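Local coordinates for protein (S)-2-haloacid dehalogenase IVA (Burkholderia cepacia, PDB 2NO4) that catalyses the hydrolytic dehalogenation of short-chain (S)-2-haloalkanoic acids, giving the (R)-2-hydroxyalkanoic acids with inversion of configuration, at residues L225-L228 / W229-L232. Numbering follows the deposited sequence.
Sequences LSEL and WPLL. With SO4 (sulfate ion), chain L.
Leu228 meets Leu231 and Leu232 along one amphipathic turn, where a 3-10 segment at 225-227 runs into the short helix 228-232 that follows the last strand, 220-222, of the Rossmann-like HAD sheet. The methyl CD2 of Leu228 lies 4.2 Å from CD2 of Leu231, and its CB is 4.3 Å from CD1 of Leu232, a loose apolar contact between neighbours three and four residues apart. Branched leucines suit this face because it rests on the sheet: Leu228 packs on Val202, Ile204 and Phe19, and Leu232 on Cys17 and on Leu117 of helix 110-119. Trp229 departs from the leucine row. With CG anti to the backbone N (chi1 -172°), its indole swings off the turn to Lys116, with which it makes a cation-pi contact.

Pro230 fits the first turn of the helix, where its missing N-H costs little; its CG sits 3.4 Å from the carbonyl O of Glu227. The Glu227 side chain, bent at chi2 (-66°), crosses that ring at an angle and brings OE2 to 3.8 Å from the same CG. Trp229 N reaches Ser226 O at 3.1 Å from well above the carbonyl plane, an i to i+3 bond of 3-10 type, whereas the i to i+4 bond from Leu232 N to Leu228 O is weak.

At the start of the turn lies a sulfate, probably from the crystallisation liquor, also hydrogen-bonded to Ser224 OG, the backbone N of Asp109 and Arg206 NE; the N-H of Leu225 points almost straight at its O3 (173°), with N and O3 2.8 Å apart.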
loop_
_atom_site.group_PDB
_atom_site.type_symbol
_atom_site.label_atom_id
_atom_site.label_comp_id
_atom_site.label_asym_id
_atom_site.label_seq_id
_atom_site.Cartn_x
_atom_site.Cartn_y
_atom_site.Cartn_z
ATOM N N LEU B 225 -8.414 15.179 18.307
ATOM C CA LEU B 225 -9.745 15.490 17.820
ATOM C C LEU B 225 -10.394 16.685 18.590
ATOM O O LEU B 225 -11.141 17.478 18.012
ATOM C CB LEU B 225 -10.614 14.244 17.961
ATOM C CG LEU B 225 -10.460 13.084 16.968
ATOM C CD1 LEU B 225 -11.080 11.836 17.628
ATOM C CD2 LEU B 225 -11.096 13.363 15.589
ATOM N N SER B 226 -10.115 16.800 19.888
ATOM C CA SER B 226 -10.592 17.945 20.683
ATOM C C SER B 226 -10.200 19.311 20.089
ATOM O O SER B 226 -10.922 20.288 20.252
ATOM C CB SER B 226 -10.104 17.827 22.134
ATOM O OG SER B 226 -8.696 18.018 22.194
ATOM N N GLU B 227 -9.071 19.374 19.390
ATOM C CA GLU B 227 -8.617 20.622 18.757
ATOM C C GLU B 227 -9.387 21.034 17.541
ATOM O O GLU B 227 -9.204 22.145 17.039
ATOM C CB GLU B 227 -7.133 20.554 18.417
ATOM C CG GLU B 227 -6.259 20.300 19.623
ATOM C CD GLU B 227 -6.258 21.447 20.634
ATOM O OE1 GLU B 227 -5.778 21.209 21.763
ATOM O OE2 GLU B 227 -6.723 22.573 20.326
ATOM N N LEU B 228 -10.245 20.146 17.057
ATOM C CA LEU B 228 -11.146 20.478 15.972
ATOM C C LEU B 228 -12.186 21.456 16.463
ATOM O O LEU B 228 -12.772 22.187 15.667
ATOM C CB LEU B 228 -11.866 19.220 15.458
ATOM C CG LEU B 228 -11.083 18.139 14.697
ATOM C CD1 LEU B 228 -12.036 16.941 14.406
ATOM C CD2 LEU B 228 -10.488 18.720 13.373
ATOM N N TRP B 229 -12.440 21.466 17.782
ATOM C CA TRP B 229 -13.478 22.365 18.318
ATOM C C TRP B 229 -13.152 23.865 18.111
ATOM O O TRP B 229 -13.953 24.575 17.519
ATOM C CB TRP B 229 -13.837 22.016 19.773
ATOM C CG TRP B 229 -15.042 22.782 20.353
ATOM C CD1 TRP B 229 -15.105 23.370 21.593
ATOM C CD2 TRP B 229 -16.315 23.028 19.724
ATOM N NE1 TRP B 229 -16.341 23.935 21.782
ATOM C CE2 TRP B 229 -17.100 23.762 20.651
ATOM C CE3 TRP B 229 -16.874 22.702 18.456
ATOM C CZ2 TRP B 229 -18.423 24.177 20.367
ATOM C CZ3 TRP B 229 -18.188 23.125 18.166
ATOM C CH2 TRP B 229 -18.946 23.861 19.131
ATOM N N PRO B 230 -11.996 24.349 18.596
ATOM C CA PRO B 230 -11.674 25.748 18.270
ATOM C C PRO B 230 -11.571 26.031 16.771
ATOM O O PRO B 230 -11.819 27.176 16.327
ATOM C CB PRO B 230 -10.308 25.974 18.950
ATOM C CG PRO B 230 -9.785 24.599 19.317
ATOM C CD PRO B 230 -10.994 23.741 19.503
ATOM N N LEU B 231 -11.185 25.011 15.995
ATOM C CA LEU B 231 -11.082 25.165 14.525
ATOM C C LEU B 231 -12.427 25.344 13.848
ATOM O O LEU B 231 -12.542 26.040 12.854
ATOM C CB LEU B 231 -10.340 23.968 13.928
ATOM C CG LEU B 231 -9.954 24.002 12.461
ATOM C CD1 LEU B 231 -8.846 25.010 12.284
ATOM C CD2 LEU B 231 -9.510 22.607 12.025
ATOM N N LEU B 232 -13.458 24.726 14.388
ATOM C CA LEU B 232 -14.740 24.655 13.669
ATOM C C LEU B 232 -15.932 25.284 14.383
ATOM O O LEU B 232 -17.023 25.365 13.793
ATOM C CB LEU B 232 -15.077 23.197 13.302
ATOM C CG LEU B 232 -14.182 22.497 12.236
ATOM C CD1 LEU B 232 -14.285 20.989 12.342
ATOM C CD2 LEU B 232 -14.555 22.955 10.801
HETATM S S SO4 L . -7.826 12.087 20.594
HETATM O O1 SO4 L . -9.145 11.571 21.027
HETATM O O2 SO4 L . -6.734 11.083 20.705
HETATM O O3 SO4 L . -7.991 12.539 19.234
HETATM O O4 SO4 L . -7.372 13.146 21.476
#